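Local coordinates for protein nucleoporin NUP170 (Chaetomium thermophilum, PDB 5HAX) that probably serves as a structural component of the nuclear pore complex scaffold, at residues A[69-83]-A[86-98]. Sequence-based numbering, arbitrary orientation.
Sequences GEVFTKLGLFAEIGY and ASIDSSLFLWDYT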
loop_
_atom_site.group_PDB
_atom_site.type_symbol
_atom_site.label_atom_id
_atom_site.label_comp_id
_atom_site.label_asym_id
_atom_site.label_seq_id
_atom_site.Cartn_x
_atom_site.Cartn_y
_atom_site.Cartn_z
ATOM N N GLY A 69 16.223 -33.047 1.847
ATOM C CA GLY A 69 15.350 -33.142 0.689
ATOM C C GLY A 69 15.895 -34.131 -0.322
ATOM O O GLY A 69 17.069 -34.068 -0.704
ATOM N N GLU A 70 15.037 -35.050 -0.761
ATOM C CA GLU A 70 15.443 -36.091 -1.694
ATOM C C GLU A 70 15.373 -35.635 -3.147
ATOM O O GLU A 70 16.256 -35.980 -3.939
ATOM C CB GLU A 70 14.570 -37.334 -1.500
ATOM C CG GLU A 70 14.932 -38.157 -0.272
ATOM C CD GLU A 70 13.962 -39.299 -0.021
ATOM O OE1 GLU A 70 12.889 -39.327 -0.661
ATOM O OE2 GLU A 70 14.275 -40.172 0.819
ATOM N N VAL A 71 14.350 -34.860 -3.513
ATOM C CA VAL A 71 14.121 -34.510 -4.912
ATOM C C VAL A 71 13.842 -33.018 -5.075
ATOM O O VAL A 71 14.416 -32.371 -5.957
ATOM C CB VAL A 71 12.967 -35.346 -5.499
ATOM C CG1 VAL A 71 12.708 -34.965 -6.955
ATOM C CG2 VAL A 71 13.278 -36.835 -5.390
ATOM N N PHE A 72 12.962 -32.458 -4.243
ATOM C CA PHE A 72 12.424 -31.131 -4.512
ATOM C C PHE A 72 12.132 -30.381 -3.219
ATOM O O PHE A 72 11.614 -30.959 -2.258
ATOM C CB PHE A 72 11.150 -31.243 -5.359
ATOM C CG PHE A 72 10.671 -29.935 -5.917
ATOM C CD1 PHE A 72 11.396 -29.278 -6.896
ATOM C CD2 PHE A 72 9.487 -29.371 -5.473
ATOM C CE1 PHE A 72 10.956 -28.075 -7.415
ATOM C CE2 PHE A 72 9.039 -28.169 -5.989
ATOM C CZ PHE A 72 9.775 -27.521 -6.962
ATOM N N THR A 73 12.459 -29.086 -3.213
ATOM C CA THR A 73 12.149 -28.189 -2.106
ATOM C C THR A 73 11.704 -26.841 -2.663
ATOM O O THR A 73 11.961 -26.514 -3.824
ATOM C CB THR A 73 13.349 -27.986 -1.171
ATOM O OG1 THR A 73 14.411 -27.338 -1.882
ATOM C CG2 THR A 73 13.841 -29.319 -0.623
ATOM N N LYS A 74 11.043 -26.053 -1.815
ATOM C CA LYS A 74 10.523 -24.757 -2.235
ATOM C C LYS A 74 10.207 -23.910 -1.007
ATOM O O LYS A 74 9.774 -24.439 0.019
ATOM C CB LYS A 74 9.268 -24.925 -3.098
ATOM C CG LYS A 74 8.825 -23.660 -3.806
ATOM C CD LYS A 74 7.849 -23.969 -4.931
ATOM C CE LYS A 74 7.395 -22.705 -5.647
ATOM N NZ LYS A 74 8.538 -21.875 -6.128
ATOM N N LEU A 75 10.429 -22.598 -1.129
ATOM C CA LEU A 75 10.123 -21.622 -0.090
ATOM C C LEU A 75 9.123 -20.598 -0.615
ATOM O O LEU A 75 9.047 -20.348 -1.822
ATOM C CB LEU A 75 11.387 -20.889 0.384
ATOM C CG LEU A 75 12.436 -21.705 1.138
ATOM C CD1 LEU A 75 13.739 -20.929 1.262
ATOM C CD2 LEU A 75 11.911 -22.081 2.508
ATOM N N GLY A 76 8.367 -19.994 0.304
ATOM C CA GLY A 76 7.392 -18.981 -0.065
ATOM C C GLY A 76 6.980 -18.142 1.125
ATOM O O GLY A 76 7.332 -18.428 2.272
ATOM N N LEU A 77 6.204 -17.097 0.830
ATOM C CA LEU A 77 5.831 -16.074 1.800
ATOM C C LEU A 77 4.318 -15.952 1.919
ATOM O O LEU A 77 3.602 -15.982 0.913
ATOM C CB LEU A 77 6.396 -14.705 1.402
ATOM C CG LEU A 77 7.511 -14.101 2.253
ATOM C CD1 LEU A 77 7.909 -12.745 1.690
ATOM C CD2 LEU A 77 7.101 -13.965 3.711
ATOM N N PHE A 78 3.847 -15.802 3.154
ATOM C CA PHE A 78 2.491 -15.341 3.459
ATOM C C PHE A 78 2.606 -14.005 4.192
ATOM O O PHE A 78 2.296 -13.904 5.382
ATOM C CB PHE A 78 1.719 -16.378 4.305
ATOM C CG PHE A 78 1.421 -17.668 3.584
ATOM C CD1 PHE A 78 1.346 -17.721 2.202
ATOM C CD2 PHE A 78 1.206 -18.834 4.303
ATOM C CE1 PHE A 78 1.066 -18.910 1.552
ATOM C CE2 PHE A 78 0.927 -20.024 3.659
ATOM C CZ PHE A 78 0.858 -20.062 2.282
ATOM N N ALA A 79 3.054 -12.976 3.469
ATOM C CA ALA A 79 3.369 -11.695 4.092
ATOM C C ALA A 79 2.154 -11.030 4.728
ATOM O O ALA A 79 2.321 -10.204 5.632
ATOM C CB ALA A 79 3.987 -10.752 3.058
ATOM N N GLU A 80 0.942 -11.366 4.280
ATOM C CA GLU A 80 -0.256 -10.724 4.815
ATOM C C GLU A 80 -0.452 -11.033 6.295
ATOM O O GLU A 80 -1.059 -10.235 7.020
ATOM C CB GLU A 80 -1.484 -11.172 4.021
ATOM C CG GLU A 80 -2.772 -10.443 4.384
ATOM C CD GLU A 80 -4.008 -11.148 3.858
ATOM O OE1 GLU A 80 -3.935 -11.743 2.761
ATOM O OE2 GLU A 80 -5.049 -11.114 4.548
ATOM N N ILE A 81 0.055 -12.176 6.760
ATOM C CA ILE A 81 -0.130 -12.637 8.128
ATOM C C ILE A 81 1.199 -12.888 8.829
ATOM O O ILE A 81 1.219 -13.434 9.932
ATOM C CB ILE A 81 -1.011 -13.902 8.170
ATOM C CG1 ILE A 81 -0.393 -15.005 7.306
ATOM C CG2 ILE A 81 -2.418 -13.576 7.693
ATOM C CD1 ILE A 81 -1.042 -16.360 7.478
ATOM N N GLY A 82 2.311 -12.507 8.207
ATOM C CA GLY A 82 3.606 -12.650 8.843
ATOM C C GLY A 82 4.111 -14.073 8.933
ATOM O O GLY A 82 4.870 -14.394 9.852
ATOM N N TYR A 83 3.725 -14.932 7.991
ATOM C CA TYR A 83 4.147 -16.324 7.972
ATOM C C TYR A 83 4.943 -16.621 6.708
ATOM O O TYR A 83 4.727 -16.011 5.657
ATOM C CB TYR A 83 2.945 -17.274 8.046
ATOM C CG TYR A 83 2.475 -17.560 9.451
ATOM C CD1 TYR A 83 1.684 -16.650 10.137
ATOM C CD2 TYR A 83 2.817 -18.744 10.089
ATOM C CE1 TYR A 83 1.251 -16.908 11.421
ATOM C CE2 TYR A 83 2.388 -19.012 11.376
ATOM C CZ TYR A 83 1.605 -18.089 12.037
ATOM O OH TYR A 83 1.174 -18.349 13.317
ATOM N N ALA A 86 7.813 -23.647 3.913
ATOM C CA ALA A 86 8.800 -24.438 3.197
ATOM C C ALA A 86 8.192 -25.801 2.912
ATOM O O ALA A 86 7.630 -26.428 3.815
ATOM C CB ALA A 86 10.092 -24.591 4.007
ATOM N N SER A 87 8.289 -26.246 1.663
ATOM C CA SER A 87 7.848 -27.576 1.269
ATOM C C SER A 87 9.066 -28.443 0.985
ATOM O O SER A 87 10.019 -27.995 0.342
ATOM C CB SER A 87 6.937 -27.522 0.039
ATOM O OG SER A 87 7.649 -27.121 -1.119
ATOM N N ILE A 88 9.037 -29.676 1.487
ATOM C CA ILE A 88 10.088 -30.662 1.248
ATOM C C ILE A 88 9.400 -31.921 0.744
ATOM O O ILE A 88 8.727 -32.617 1.516
ATOM C CB ILE A 88 10.917 -30.957 2.507
ATOM C CG1 ILE A 88 11.566 -29.675 3.034
ATOM C CG2 ILE A 88 11.992 -31.993 2.207
ATOM C CD1 ILE A 88 10.779 -28.999 4.126
ATOM N N ASP A 89 9.570 -32.216 -0.546
ATOM C CA ASP A 89 8.903 -33.345 -1.184
ATOM C C ASP A 89 7.399 -33.275 -0.939
ATOM O O ASP A 89 6.734 -32.363 -1.440
ATOM C CB ASP A 89 9.494 -34.665 -0.681
ATOM C CG ASP A 89 10.960 -34.822 -1.045
ATOM O OD1 ASP A 89 11.342 -34.433 -2.170
ATOM O OD2 ASP A 89 11.732 -35.328 -0.205
ATOM N N SER A 90 6.850 -34.215 -0.169
ATOM C CA SER A 90 5.418 -34.269 0.108
ATOM C C SER A 90 5.048 -33.658 1.457
ATOM O O SER A 90 3.927 -33.870 1.931
ATOM C CB SER A 90 4.931 -35.719 0.053
ATOM O OG SER A 90 5.617 -36.525 0.996
ATOM N N SER A 91 5.953 -32.904 2.082
ATOM C CA SER A 91 5.729 -32.341 3.407
ATOM C C SER A 91 5.795 -30.820 3.357
ATOM O O SER A 91 6.565 -30.242 2.586
ATOM C CB SER A 91 6.757 -32.877 4.411
ATOM O OG SER A 91 6.569 -34.263 4.639
ATOM N N LEU A 92 4.981 -30.178 4.197
ATOM C CA LEU A 92 4.863 -28.725 4.242
ATOM C C LEU A 92 5.019 -28.232 5.673
ATOM O O LEU A 92 4.481 -28.835 6.606
ATOM C CB LEU A 92 3.509 -28.272 3.685
ATOM C CG LEU A 92 3.216 -26.774 3.765
ATOM C CD1 LEU A 92 4.242 -25.977 2.972
ATOM C CD2 LEU A 92 1.809 -26.497 3.270
ATOM N N PHE A 93 5.737 -27.120 5.838
ATOM C CA PHE A 93 6.008 -26.552 7.157
ATOM C C PHE A 93 5.814 -25.042 7.114
ATOM O O PHE A 93 6.454 -24.357 6.311
ATOM C CB PHE A 93 7.426 -26.895 7.618
ATOM C CG PHE A 93 7.671 -28.368 7.759
ATOM C CD1 PHE A 93 7.299 -29.034 8.914
ATOM C CD2 PHE A 93 8.264 -29.087 6.735
ATOM C CE1 PHE A 93 7.518 -30.393 9.047
ATOM C CE2 PHE A 93 8.486 -30.446 6.862
ATOM C CZ PHE A 93 8.112 -31.099 8.020
ATOM N N LEU A 94 4.941 -24.535 7.983
ATOM C CA LEU A 94 4.672 -23.110 8.129
ATOM C C LEU A 94 5.244 -22.612 9.450
ATOM O O LEU A 94 5.380 -23.376 10.410
ATOM C CB LEU A 94 3.168 -22.820 8.090
ATOM C CG LEU A 94 2.375 -23.095 6.809
ATOM C CD1 LEU A 94 2.298 -24.581 6.489
ATOM C CD2 LEU A 94 0.974 -22.518 6.949
ATOM N N TRP A 95 5.569 -21.321 9.504
ATOM C CA TRP A 95 6.058 -20.741 10.748
ATOM C C TRP A 95 5.936 -19.224 10.702
ATOM O O TRP A 95 6.020 -18.609 9.637
ATOM C CB TRP A 95 7.510 -21.150 11.027
ATOM C CG TRP A 95 8.539 -20.440 10.194
ATOM C CD1 TRP A 95 9.207 -19.293 10.518
ATOM C CD2 TRP A 95 9.032 -20.841 8.911
ATOM N NE1 TRP A 95 10.081 -18.953 9.512
ATOM C CE2 TRP A 95 9.992 -19.888 8.514
ATOM C CE3 TRP A 95 8.753 -21.912 8.056
ATOM C CZ2 TRP A 95 10.671 -19.973 7.302
ATOM C CZ3 TRP A 95 9.430 -21.994 6.853
ATOM C CH2 TRP A 95 10.377 -21.030 6.487
ATOM N N ASP A 96 5.733 -18.638 11.881
ATOM C CA ASP A 96 5.649 -17.190 12.048
ATOM C C ASP A 96 7.062 -16.621 12.116
ATOM O O ASP A 96 7.779 -16.838 13.099
ATOM C CB ASP A 96 4.853 -16.865 13.310
ATOM C CG ASP A 96 4.934 -15.404 13.703
ATOM O OD1 ASP A 96 5.108 -14.543 12.816
ATOM O OD2 ASP A 96 4.817 -15.116 14.912
ATOM N N TYR A 97 7.471 -15.890 11.075
ATOM C CA TYR A 97 8.841 -15.397 11.006
ATOM C C TYR A 97 9.086 -14.182 11.889
ATOM O O TYR A 97 10.248 -13.826 12.107
ATOM C CB TYR A 97 9.223 -15.070 9.557
ATOM C CG TYR A 97 8.411 -13.970 8.899
ATOM C CD1 TYR A 97 8.641 -12.633 9.194
ATOM C CD2 TYR A 97 7.435 -14.274 7.959
ATOM C CE1 TYR A 97 7.908 -11.631 8.588
ATOM C CE2 TYR A 97 6.700 -13.277 7.345
ATOM C CZ TYR A 97 6.939 -11.960 7.664
ATOM O OH TYR A 97 6.207 -10.969 7.055
ATOM N N THR A 98 8.036 -13.538 12.405
ATOM C CA THR A 98 8.224 -12.447 13.354
ATOM C C THR A 98 8.581 -12.955 14.744
ATOM O O THR A 98 9.158 -12.204 15.537
ATOM C CB THR A 98 6.960 -11.584 13.442
ATOM O OG1 THR A 98 5.943 -12.287 14.165
ATOM C CG2 THR A 98 6.447 -11.222 12.051
HETATM O O HOH W 1 2.631 -13.300 12.167
#
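Where Glu70, Val71 and Phe72 pass the turn residue Asp89, an antiparallel meander of the kind that forms a beta-propeller blade shows how a carboxylate may extend strand pairing past the last backbone bond. In the conformer described, one of two modelled, Asp89 OD1 accepts from Phe72 N at 3.3 Å, met nearly along its C-O axis, while Val71 N and, on OD2, Glu70 N add weak bonds. Asp89 N returns a bond to Phe72 O, just as the type II' turn from Ile88 to Ser91 begins. Two residues further, past the non-hydrogen-bonded pair Thr73 and Ile88, Lys74 and Ser87 form a hydrogen-bonded pair, with Ser87 N donating to Lys74 O at 2.9 Å. Leu75 then lays CD2 tightly on Ala86 CB, 3.4 Å away, and Leu77 CD2 approaches the Tyr97 ring obliquely; both leucines also touch strand 473-478. Phe78 meets Leu94 CD2 at its ring edge. Gly82 and Tyr83, both opposite Phe78, make a G1 beta bulge, and Gly82 O accepts from Tyr97 N at 3.2 Å. With CG beside its own backbone N (chi1 -85°), Tyr83 takes Asp96 CB over its ring face in a CH-pi contact, its hydroxyl bonded to Lys158 O. An alanine here would probably leave a gap over Asp96 and deprive Lys158 O of this hydroxyl donor. Asp96 OD1 accepts from Thr98 OG1 at 2.8 Å.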